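Local coordinates for protein gamma-glutamyl-gamma-aminobutyraldehyde dehydrogenase (Burkholderia cenocepacia, PDB 4LIH) that probably oxidises aldehydes such as gamma-glutamyl-gamma-aminobutyraldehyde to the corresponding acids with NAD(P)+, at residues L24-R29 / V55-A60. Residues are numbered along the deposited sequence; the frame is centred on the assembly and turned at random.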
ATOM      1  N   LEU A  24     -20.821  32.337  30.678  1.00 22.85           N
ATOM      2  CA  LEU A  24     -20.789  31.758  29.343  1.00 21.30           C
ATOM      3  C   LEU A  24     -21.961  32.253  28.475  1.00 20.74           C
ATOM      4  O   LEU A  24     -23.099  32.112  28.851  1.00 19.51           O
ATOM      5  CB  LEU A  24     -20.834  30.231  29.471  1.00 20.28           C
ATOM      6  CG  LEU A  24     -20.536  29.427  28.206  1.00 19.77           C
ATOM      7  CD1 LEU A  24     -19.127  29.678  27.728  1.00 19.84           C
ATOM      8  CD2 LEU A  24     -20.768  27.945  28.481  1.00 19.40           C
ATOM      9  N   GLU A  25     -21.652  32.831  27.318  1.00 20.93           N
ATOM     10  CA  GLU A  25     -22.643  33.125  26.282  1.00 21.15           C
ATOM     11  C   GLU A  25     -22.792  31.885  25.387  1.00 19.16           C
ATOM     12  O   GLU A  25     -21.827  31.479  24.754  1.00 19.55           O
ATOM     13  CB  GLU A  25     -22.183  34.303  25.410  1.00 23.31           C
ATOM     14  CG  GLU A  25     -21.828  35.574  26.167  1.00 26.24           C
ATOM     15  CD  GLU A  25     -23.040  36.393  26.575  1.00 30.18           C
ATOM     16  OE1 GLU A  25     -24.172  35.850  26.636  1.00 33.74           O
ATOM     17  OE2 GLU A  25     -22.862  37.608  26.868  1.00 35.09           O
ATOM     18  N   ILE A  26     -23.975  31.297  25.307  1.00 17.46           N
ATOM     19  CA  ILE A  26     -24.156  30.044  24.539  1.00 16.04           C
ATOM     20  C   ILE A  26     -24.881  30.376  23.237  1.00 15.64           C
ATOM     21  O   ILE A  26     -25.985  30.927  23.266  1.00 15.38           O
ATOM     22  CB  ILE A  26     -25.011  29.025  25.310  1.00 15.47           C
ATOM     23  CG1 ILE A  26     -24.325  28.606  26.612  1.00 15.25           C
ATOM     24  CG2 ILE A  26     -25.284  27.795  24.434  1.00 15.36           C
ATOM     25  CD1 ILE A  26     -25.097  27.632  27.478  1.00 14.77           C
ATOM     26  N   GLU A  27     -24.284  30.009  22.104  1.00 14.89           N
ATOM     27  CA  GLU A  27     -24.921  30.180  20.792  1.00 14.14           C
ATOM     28  C   GLU A  27     -25.844  28.986  20.491  1.00 13.51           C
ATOM     29  O   GLU A  27     -25.374  27.838  20.514  1.00 12.85           O
ATOM     30  CB  GLU A  27     -23.875  30.272  19.698  1.00 14.21           C
ATOM     31  CG  GLU A  27     -24.475  30.361  18.298  1.00 14.30           C
ATOM     32  CD  GLU A  27     -25.352  31.581  18.120  1.00 14.67           C
ATOM     33  OE1 GLU A  27     -24.758  32.692  18.028  1.00 14.50           O
ATOM     34  OE2 GLU A  27     -26.610  31.439  18.095  1.00 14.39           O
ATOM     35  N   GLY A  28     -27.126  29.280  20.187  1.00 12.91           N
ATOM     36  CA  GLY A  28     -28.146  28.262  19.927  1.00 12.44           C
ATOM     37  C   GLY A  28     -28.640  28.173  18.495  1.00 12.26           C
ATOM     38  O   GLY A  28     -29.377  27.236  18.137  1.00 11.98           O
ATOM     39  N   ARG A  29     -28.219  29.101  17.647  1.00 12.14           N
ATOM     40  CA  ARG A  29     -28.651  29.072  16.254  1.00 12.36           C
ATOM     41  C   ARG A  29     -27.980  27.961  15.416  1.00 12.12           C
ATOM     42  O   ARG A  29     -26.885  27.517  15.715  1.00 12.02           O
ATOM     43  CB  ARG A  29     -28.418  30.427  15.608  1.00 12.71           C
ATOM     44  CG  ARG A  29     -29.370  31.515  16.168  1.00 13.19           C
ATOM     45  CD  ARG A  29     -29.054  32.919  15.664  1.00 13.63           C
ATOM     46  NE  ARG A  29     -27.769  33.369  16.173  1.00 14.30           N
ATOM     47  CZ  ARG A  29     -27.114  34.469  15.787  1.00 14.78           C
ATOM     48  NH1 ARG A  29     -27.574  35.223  14.832  1.00 15.03           N
ATOM     49  NH2 ARG A  29     -25.949  34.768  16.333  1.00 15.23           N
ATOM     50  N   VAL A  55     -32.068  25.008  32.121  1.00 18.26           N
ATOM     51  CA  VAL A  55     -32.169  25.287  30.684  1.00 17.08           C
ATOM     52  C   VAL A  55     -30.981  26.134  30.281  1.00 16.27           C
ATOM     53  O   VAL A  55     -30.845  27.279  30.700  1.00 16.14           O
ATOM     54  CB  VAL A  55     -33.490  25.993  30.321  1.00 17.47           C
ATOM     55  CG1 VAL A  55     -33.501  26.380  28.850  1.00 17.57           C
ATOM     56  CG2 VAL A  55     -34.674  25.081  30.628  1.00 17.60           C
ATOM     57  N   LEU A  56     -30.098  25.586  29.456  1.00 14.96           N
ATOM     58  CA  LEU A  56     -28.885  26.289  29.095  1.00 14.19           C
ATOM     59  C   LEU A  56     -29.124  27.335  28.024  1.00 14.37           C
ATOM     60  O   LEU A  56     -28.486  28.368  28.010  1.00 13.88           O
ATOM     61  CB  LEU A  56     -27.851  25.307  28.547  1.00 13.77           C
ATOM     62  CG  LEU A  56     -27.438  24.220  29.538  1.00 13.27           C
ATOM     63  CD1 LEU A  56     -26.756  23.121  28.759  1.00 12.92           C
ATOM     64  CD2 LEU A  56     -26.532  24.804  30.635  1.00 13.15           C
ATOM     65  N   ALA A  57     -30.029  27.032  27.108  1.00 14.68           N
ATOM     66  CA  ALA A  57     -30.211  27.846  25.923  1.00 14.84           C
ATOM     67  C   ALA A  57     -31.423  27.355  25.170  1.00 15.16           C
ATOM     68  O   ALA A  57     -31.826  26.185  25.323  1.00 14.48           O
ATOM     69  CB  ALA A  57     -28.996  27.755  25.027  1.00 15.13           C
ATOM     70  N   LYS A  58     -32.025  28.270  24.406  1.00 15.63           N
ATOM     71  CA  LYS A  58     -32.971  27.867  23.369  1.00 16.37           C
ATOM     72  C   LYS A  58     -32.183  27.653  22.066  1.00 15.89           C
ATOM     73  O   LYS A  58     -31.447  28.538  21.608  1.00 16.09           O
ATOM     74  CB  LYS A  58     -34.079  28.900  23.202  1.00 17.49           C
ATOM     75  CG  LYS A  58     -35.020  28.933  24.405  1.00 18.69           C
ATOM     76  CD  LYS A  58     -36.313  29.688  24.126  1.00 19.94           C
ATOM     77  CE  LYS A  58     -37.203  29.801  25.365  1.00 20.57           C
ATOM     78  NZ  LYS A  58     -37.998  28.554  25.584  1.00 21.34           N
ATOM     79  N   VAL A  59     -32.354  26.484  21.467  1.00 14.56           N
ATOM     80  CA  VAL A  59     -31.586  26.103  20.305  1.00 13.89           C
ATOM     81  C   VAL A  59     -32.523  25.924  19.116  1.00 13.44           C
ATOM     82  O   VAL A  59     -33.658  25.503  19.264  1.00 13.21           O
ATOM     83  CB  VAL A  59     -30.796  24.819  20.606  1.00 13.87           C
ATOM     84  CG1 VAL A  59     -30.164  24.203  19.345  1.00 13.99           C
ATOM     85  CG2 VAL A  59     -29.751  25.126  21.683  1.00 13.84           C
ATOM     86  N   ALA A  60     -32.054  26.296  17.945  1.00 13.23           N
ATOM     87  CA  ALA A  60     -32.855  26.171  16.730  1.00 13.32           C
ATOM     88  C   ALA A  60     -33.432  24.751  16.604  1.00 13.06           C
ATOM     89  O   ALA A  60     -32.713  23.817  16.696  1.00 12.98           O
ATOM     90  CB  ALA A  60     -32.008  26.509  15.519  1.00 13.25           C
TER
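Ile26 spreads its two branches over Leu56 and Ala57: its first torsion sets CG2 anti to the backbone N and CG1 anti to the carbonyl carbon (chi1 -63°), and an extended second torsion (chi2 178°) carries CD1 onward to Leu56. CG2 rests on the methyl of Ala57, with Ile26 CG2 3.8 Å from Ala57 CB. Ile26 CD1 meets CB of Leu56 and lies 3.5 Å from the carbonyl oxygen Leu56 O. A beta-branched side chain suits this place because it offers one branch to each neighbour, and the short alanine lets the connection come close. Leu56 and Ala57 both face Cys47, forming a classic beta bulge in the two-stranded antiparallel sheet of strands 44-48 and 55-60. Residues 26-29, which run nearly parallel to strand 55-60, belong to the connection between helix 14-23 and strand 30-32. Leu206 of helix 206-218 also touches Ile26, and Ile209 of that helix touches Val59.

Farther along, Gly28 passes close to Val59, their CA atoms 4.1 Å apart. Glycine fits because a CB here would run into Lys58 O. The sole hydrogen bond between the segments is nearly straight: Ala60 N donates to Gly28 O at 2.8 Å, with the donor tilted 34° from the carbonyl plane. The same oxygen receives a CA-H contact from Val59, whose CG1 lies 3.4 Å from Gly28 O. Within the connection itself, Arg29 and Glu27 both start away from the strand, and Arg29 grips the carboxylate side-on, NH2 to OE1 and NE to OE2, in a salt bridge near the guanidinium plane but tilted out of the carboxylate plane. Glu27 OE2 takes two of the three bonds that fix the carboxylate against Arg29, the second reaching its anti lone pair from Arg29 N, 2.9 Å from Glu27 OE2.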